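Glutamine amidotransferase type-2 domain-containing protein (Pseudomonas aeruginosa PAO1, PDB 1TE5) is a predicted class-II glutamine amidotransferase of the Ntn-hydrolase superfamily, which would release ammonia from glutamine for transfer to an acceptor substrate. Local coordinates at residues 2-13 against 218-229. Residues are numbered along the deposited sequence; the frame is centred on the assembly and turned at random.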
ATOM      1  N   CYS A   2       4.902  -7.357  22.534  1.00 54.47           N
ATOM      2  CA  CYS A   2       3.709  -7.184  21.647  1.00 55.86           C
ATOM      3  C   CYS A   2       4.014  -6.191  20.519  1.00 51.52           C
ATOM      4  O   CYS A   2       3.316  -5.185  20.367  1.00 50.77           O
ATOM      5  CB  CYS A   2       2.528  -6.672  22.448  1.00 60.49           C
ATOM      6  SG  CYS A   2       2.828  -6.451  24.230  1.00 70.04           S
ATOM      7  N   GLU A   3       5.075  -6.458  19.762  1.00 47.57           N
ATOM      8  CA  GLU A   3       5.471  -5.588  18.659  1.00 42.99           C
ATOM      9  C   GLU A   3       5.208  -6.229  17.296  1.00 37.96           C
ATOM     10  O   GLU A   3       4.381  -5.738  16.536  1.00 37.01           O
ATOM     11  CB  GLU A   3       6.932  -5.149  18.820  1.00 45.15           C
ATOM     12  CG  GLU A   3       7.163  -4.288  20.079  1.00 49.37           C
ATOM     13  CD  GLU A   3       8.578  -3.735  20.198  1.00 51.14           C
ATOM     14  OE1 GLU A   3       8.914  -2.785  19.443  1.00 53.91           O
ATOM     15  OE2 GLU A   3       9.341  -4.240  21.060  1.00 48.61           O
ATOM     16  N   LEU A   4       5.919  -7.308  16.977  1.00 36.23           N
ATOM     17  CA  LEU A   4       5.709  -8.009  15.710  1.00 32.78           C
ATOM     18  C   LEU A   4       4.458  -8.870  15.841  1.00 31.58           C
ATOM     19  O   LEU A   4       4.192  -9.435  16.901  1.00 34.34           O
ATOM     20  CB  LEU A   4       6.905  -8.903  15.368  1.00 29.78           C
ATOM     21  CG  LEU A   4       8.226  -8.256  14.938  1.00 34.29           C
ATOM     22  CD1 LEU A   4       9.242  -9.347  14.642  1.00 32.73           C
ATOM     23  CD2 LEU A   4       8.020  -7.377  13.714  1.00 35.04           C
ATOM     24  N   LEU A   5       3.692  -8.977  14.764  1.00 30.75           N
ATOM     25  CA  LEU A   5       2.465  -9.762  14.780  1.00 32.43           C
ATOM     26  C   LEU A   5       2.133 -10.330  13.403  1.00 30.47           C
ATOM     27  O   LEU A   5       1.839  -9.584  12.471  1.00 33.95           O
ATOM     28  CB  LEU A   5       1.308  -8.894  15.292  1.00 35.00           C
ATOM     29  CG  LEU A   5      -0.108  -9.464  15.340  1.00 39.33           C
ATOM     30  CD1 LEU A   5      -0.159 -10.786  16.100  1.00 39.65           C
ATOM     31  CD2 LEU A   5      -1.003  -8.433  16.001  1.00 42.58           C
ATOM     32  N   GLY A   6       2.167 -11.651  13.287  1.00 28.60           N
ATOM     33  CA  GLY A   6       1.857 -12.285  12.026  1.00 25.23           C
ATOM     34  C   GLY A   6       0.807 -13.369  12.154  1.00 26.48           C
ATOM     35  O   GLY A   6       0.391 -13.744  13.255  1.00 24.97           O
ATOM     36  N   MET A   7       0.330 -13.827  11.005  1.00 23.51           N
ATOM     37  CA  MET A   7      -0.647 -14.891  10.941  1.00 25.39           C
ATOM     38  C   MET A   7      -0.575 -15.577   9.590  1.00 19.66           C
ATOM     39  O   MET A   7      -0.523 -14.924   8.550  1.00 23.11           O
ATOM     40  CB  MET A   7      -2.079 -14.392  11.146  1.00 22.57           C
ATOM     41  CG  MET A   7      -3.096 -15.538  11.045  1.00 31.55           C
ATOM     42  SD  MET A   7      -4.760 -15.099  10.563  1.00 38.75           S
ATOM     43  CE  MET A   7      -4.547 -14.738   8.846  1.00 42.58           C
ATOM     44  N   SER A   8      -0.595 -16.903   9.634  1.00 22.15           N
ATOM     45  CA  SER A   8      -0.583 -17.737   8.444  1.00 22.66           C
ATOM     46  C   SER A   8      -1.734 -18.707   8.679  1.00 22.24           C
ATOM     47  O   SER A   8      -1.807 -19.333   9.738  1.00 21.31           O
ATOM     48  CB  SER A   8       0.748 -18.480   8.349  1.00 18.90           C
ATOM     49  OG  SER A   8       0.763 -19.366   7.253  1.00 17.76           O
ATOM     50  N   ALA A   9      -2.691 -18.735   7.757  1.00 23.81           N
ATOM     51  CA  ALA A   9      -3.846 -19.617   7.872  1.00 22.30           C
ATOM     52  C   ALA A   9      -4.077 -20.364   6.562  1.00 24.19           C
ATOM     53  O   ALA A   9      -3.512 -19.995   5.521  1.00 22.30           O
ATOM     54  CB  ALA A   9      -5.077 -18.809   8.232  1.00 19.03           C
ATOM     55  N   ASN A  10      -4.892 -21.417   6.608  1.00 25.55           N
ATOM     56  CA  ASN A  10      -5.189 -22.189   5.404  1.00 25.58           C
ATOM     57  C   ASN A  10      -6.553 -21.892   4.772  1.00 28.07           C
ATOM     58  O   ASN A  10      -6.958 -22.550   3.813  1.00 28.88           O
ATOM     59  CB  ASN A  10      -4.961 -23.694   5.616  1.00 23.41           C
ATOM     60  CG  ASN A  10      -5.906 -24.309   6.625  1.00 22.32           C
ATOM     61  OD1 ASN A  10      -6.819 -23.663   7.128  1.00 23.79           O
ATOM     62  ND2 ASN A  10      -5.705 -25.592   6.898  1.00 21.62           N
ATOM     63  N   VAL A  11      -7.214 -20.867   5.302  1.00 23.34           N
ATOM     64  CA  VAL A  11      -8.505 -20.388   4.826  1.00 25.57           C
ATOM     65  C   VAL A  11      -8.522 -18.910   5.179  1.00 23.93           C
ATOM     66  O   VAL A  11      -7.809 -18.493   6.089  1.00 25.85           O
ATOM     67  CB  VAL A  11      -9.690 -21.054   5.564  1.00 26.09           C
ATOM     68  CG1 VAL A  11      -9.911 -22.446   5.061  1.00 31.64           C
ATOM     69  CG2 VAL A  11      -9.454 -21.055   7.066  1.00 27.31           C
ATOM     70  N   PRO A  12      -9.245 -18.082   4.407  1.00 23.78           N
ATOM     71  CA  PRO A  12      -9.273 -16.652   4.756  1.00 23.81           C
ATOM     72  C   PRO A  12     -10.000 -16.457   6.104  1.00 24.86           C
ATOM     73  O   PRO A  12     -11.209 -16.661   6.194  1.00 26.11           O
ATOM     74  CB  PRO A  12     -10.055 -16.041   3.589  1.00 21.87           C
ATOM     75  CG  PRO A  12      -9.739 -16.974   2.444  1.00 22.59           C
ATOM     76  CD  PRO A  12      -9.880 -18.316   3.099  1.00 22.03           C
ATOM     77  N   THR A  13      -9.265 -16.063   7.142  1.00 22.95           N
ATOM     78  CA  THR A  13      -9.867 -15.894   8.470  1.00 26.64           C
ATOM     79  C   THR A  13      -9.980 -14.448   8.952  1.00 25.51           C
ATOM     80  O   THR A  13      -9.190 -13.578   8.571  1.00 25.10           O
ATOM     81  CB  THR A  13      -9.169 -16.760   9.584  1.00 28.85           C
ATOM     82  OG1 THR A  13      -8.147 -16.008  10.247  1.00 37.01           O
ATOM     83  CG2 THR A  13      -8.552 -18.014   8.997  1.00 23.45           C
ATOM     84  N   ASP A 218     -11.490 -28.194   8.920  1.00 35.09           N
ATOM     85  CA  ASP A 218     -10.081 -28.400   8.595  1.00 32.34           C
ATOM     86  C   ASP A 218      -9.241 -27.139   8.738  1.00 31.18           C
ATOM     87  O   ASP A 218      -8.143 -27.069   8.201  1.00 29.49           O
ATOM     88  CB  ASP A 218      -9.932 -28.943   7.170  1.00 35.89           C
ATOM     89  CG  ASP A 218     -10.850 -30.111   6.892  1.00 38.12           C
ATOM     90  OD1 ASP A 218     -11.774 -29.954   6.065  1.00 42.82           O
ATOM     91  OD2 ASP A 218     -10.647 -31.178   7.508  1.00 38.89           O
ATOM     92  N   ASP A 219      -9.749 -26.152   9.467  1.00 30.77           N
ATOM     93  CA  ASP A 219      -9.014 -24.911   9.669  1.00 28.02           C
ATOM     94  C   ASP A 219      -7.736 -25.070  10.494  1.00 27.20           C
ATOM     95  O   ASP A 219      -7.672 -25.843  11.454  1.00 25.12           O
ATOM     96  CB  ASP A 219      -9.895 -23.873  10.358  1.00 29.00           C
ATOM     97  CG  ASP A 219     -10.929 -23.273   9.439  1.00 32.86           C
ATOM     98  OD1 ASP A 219     -11.432 -22.179   9.771  1.00 34.95           O
ATOM     99  OD2 ASP A 219     -11.241 -23.873   8.389  1.00 36.46           O
ATOM    100  N   VAL A 220      -6.717 -24.320  10.108  1.00 25.33           N
ATOM    101  CA  VAL A 220      -5.450 -24.297  10.824  1.00 24.91           C
ATOM    102  C   VAL A 220      -4.991 -22.845  10.721  1.00 26.02           C
ATOM    103  O   VAL A 220      -4.840 -22.310   9.619  1.00 26.68           O
ATOM    104  CB  VAL A 220      -4.367 -25.241  10.202  1.00 23.48           C
ATOM    105  CG1 VAL A 220      -3.049 -25.131  10.987  1.00 25.04           C
ATOM    106  CG2 VAL A 220      -4.841 -26.678  10.192  1.00 21.53           C
ATOM    107  N   VAL A 221      -4.872 -22.182  11.868  1.00 25.07           N
ATOM    108  CA  VAL A 221      -4.433 -20.794  11.897  1.00 25.13           C
ATOM    109  C   VAL A 221      -3.355 -20.596  12.951  1.00 24.47           C
ATOM    110  O   VAL A 221      -3.527 -20.968  14.111  1.00 24.36           O
ATOM    111  CB  VAL A 221      -5.630 -19.794  12.063  1.00 26.30           C
ATOM    112  CG1 VAL A 221      -6.941 -20.530  12.244  1.00 27.08           C
ATOM    113  CG2 VAL A 221      -5.389 -18.826  13.202  1.00 27.06           C
ATOM    114  N   THR A 222      -2.239 -20.023  12.514  1.00 24.36           N
ATOM    115  CA  THR A 222      -1.096 -19.766  13.373  1.00 21.10           C
ATOM    116  C   THR A 222      -0.852 -18.288  13.575  1.00 21.92           C
ATOM    117  O   THR A 222      -0.868 -17.508  12.628  1.00 23.90           O
ATOM    118  CB  THR A 222       0.172 -20.379  12.790  1.00 23.58           C
ATOM    119  OG1 THR A 222       0.053 -21.800  12.823  1.00 20.99           O
ATOM    120  CG2 THR A 222       1.413 -19.949  13.582  1.00 22.01           C
ATOM    121  N   VAL A 223      -0.650 -17.905  14.829  1.00 22.23           N
ATOM    122  CA  VAL A 223      -0.382 -16.522  15.177  1.00 22.77           C
ATOM    123  C   VAL A 223       1.056 -16.451  15.664  1.00 24.81           C
ATOM    124  O   VAL A 223       1.523 -17.356  16.361  1.00 26.34           O
ATOM    125  CB  VAL A 223      -1.335 -16.028  16.287  1.00 24.72           C
ATOM    126  CG1 VAL A 223      -1.089 -14.543  16.575  1.00 24.28           C
ATOM    127  CG2 VAL A 223      -2.787 -16.274  15.877  1.00 23.90           C
ATOM    128  N   ILE A 224       1.773 -15.417  15.238  1.00 26.98           N
ATOM    129  CA  ILE A 224       3.167 -15.207  15.628  1.00 25.90           C
ATOM    130  C   ILE A 224       3.254 -13.803  16.243  1.00 26.68           C
ATOM    131  O   ILE A 224       2.711 -12.848  15.694  1.00 25.07           O
ATOM    132  CB  ILE A 224       4.101 -15.304  14.401  1.00 24.52           C
ATOM    133  CG1 ILE A 224       3.851 -16.620  13.662  1.00 24.57           C
ATOM    134  CG2 ILE A 224       5.551 -15.230  14.837  1.00 25.98           C
ATOM    135  CD1 ILE A 224       4.125 -16.539  12.202  1.00 22.89           C
ATOM    136  N   ALA A 225       3.878 -13.694  17.411  1.00 28.43           N
ATOM    137  CA  ALA A 225       4.017 -12.413  18.086  1.00 32.58           C
ATOM    138  C   ALA A 225       5.384 -12.342  18.725  1.00 32.22           C
ATOM    139  O   ALA A 225       6.098 -13.341  18.752  1.00 35.07           O
ATOM    140  CB  ALA A 225       2.941 -12.254  19.138  1.00 28.81           C
ATOM    141  N   THR A 226       5.771 -11.156  19.191  1.00 31.45           N
ATOM    142  CA  THR A 226       7.069 -10.984  19.844  1.00 30.90           C
ATOM    143  C   THR A 226       7.069 -11.819  21.121  1.00 34.28           C
ATOM    144  O   THR A 226       8.108 -12.322  21.554  1.00 34.79           O
ATOM    145  CB  THR A 226       7.360  -9.496  20.163  1.00 28.71           C
ATOM    146  OG1 THR A 226       7.745  -8.812  18.962  1.00 29.93           O
ATOM    147  CG2 THR A 226       8.470  -9.360  21.194  1.00 31.35           C
ATOM    148  N   GLU A 227       5.888 -11.961  21.718  1.00 36.46           N
ATOM    149  CA  GLU A 227       5.703 -12.759  22.924  1.00 41.01           C
ATOM    150  C   GLU A 227       4.223 -13.078  23.072  1.00 40.60           C
ATOM    151  O   GLU A 227       3.374 -12.329  22.589  1.00 41.20           O
ATOM    152  CB  GLU A 227       6.230 -12.030  24.161  1.00 44.57           C
ATOM    153  CG  GLU A 227       5.505 -10.746  24.504  1.00 51.79           C
ATOM    154  CD  GLU A 227       6.197  -9.957  25.607  1.00 58.22           C
ATOM    155  OE1 GLU A 227       5.795  -8.794  25.829  1.00 61.60           O
ATOM    156  OE2 GLU A 227       7.142 -10.486  26.243  1.00 57.40           O
ATOM    157  N   PRO A 228       3.900 -14.216  23.704  1.00 41.45           N
ATOM    158  CA  PRO A 228       2.517 -14.647  23.912  1.00 42.08           C
ATOM    159  C   PRO A 228       1.579 -13.506  24.277  1.00 44.48           C
ATOM    160  O   PRO A 228       1.927 -12.625  25.066  1.00 44.61           O
ATOM    161  CB  PRO A 228       2.651 -15.658  25.048  1.00 41.66           C
ATOM    162  CG  PRO A 228       3.937 -16.328  24.716  1.00 42.08           C
ATOM    163  CD  PRO A 228       4.836 -15.154  24.357  1.00 42.31           C
ATOM    164  N   LEU A 229       0.418 -13.491  23.638  1.00 45.12           N
ATOM    165  CA  LEU A 229      -0.585 -12.470  23.886  1.00 46.86           C
ATOM    166  C   LEU A 229      -1.749 -13.087  24.662  1.00 48.32           C
ATOM    167  O   LEU A 229      -2.606 -12.381  25.189  1.00 49.11           O
ATOM    168  CB  LEU A 229      -1.036 -11.852  22.560  1.00 46.86           C
ATOM    169  CG  LEU A 229       0.120 -11.184  21.787  1.00 45.61           C
ATOM    170  CD1 LEU A 229      -0.267 -10.900  20.348  1.00 43.54           C
ATOM    171  CD2 LEU A 229       0.573  -9.912  22.485  1.00 44.80           C
TER
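G6 and I224, like S8 and T222, exchange paired backbone hydrogen bonds, binding strands 4-9 and 220-225 into an antiparallel ladder whose strand axes, over these segments, make 166° and approach to 4.5 Å. L5/A225, M7/V223 and A9/V221 are the non-hydrogen-bonded pairs between them. At each end a side chain replaces one of the two backbone partners. Beyond A225 the hydroxyl of T226 stands in for a main-chain carbonyl: L4 N donates to T226 OG1 at 3.1 Å, nearly straight at 165°, while T226 N returns only a weak bond to L4 O. At the other end N10 N still donates to V220 O, but N10 OD1, not the N10 carbonyl, takes V220 N at 3.1 Å, the donor lying well above the amide carbonyl plane. N10 ND2 reaches D218 O at 3.1 Å in the plane of that carbonyl. Chi1 of 65° sets CG between the backbone N and C and turns the amide across to the other strand, about perpendicular to the side chain of V220, whose CG2 lies 3.6 Å from N10 ND2. One face carries apolar contacts: L5 CD1 packs on V223 CG1 at 3.9 Å, and A9 CB on V221 CB at 4.0 Å. C2, the first modelled residue and, as in other class-II amidotransferases, probably the nucleophile, rests its CB on L229 CD2, 3.8 Å away. On the opposite face S8 OG and T222 OG1 both bond to the backbone of G249. Strand 4-9 is central in the seven-stranded sheet, between 73-80 and 220-225, with 188-194 beyond; L4 touches A106 and N108 of the six-stranded sheet packed on it, consistent with the alpha-beta-beta-alpha Ntn-hydrolase fold.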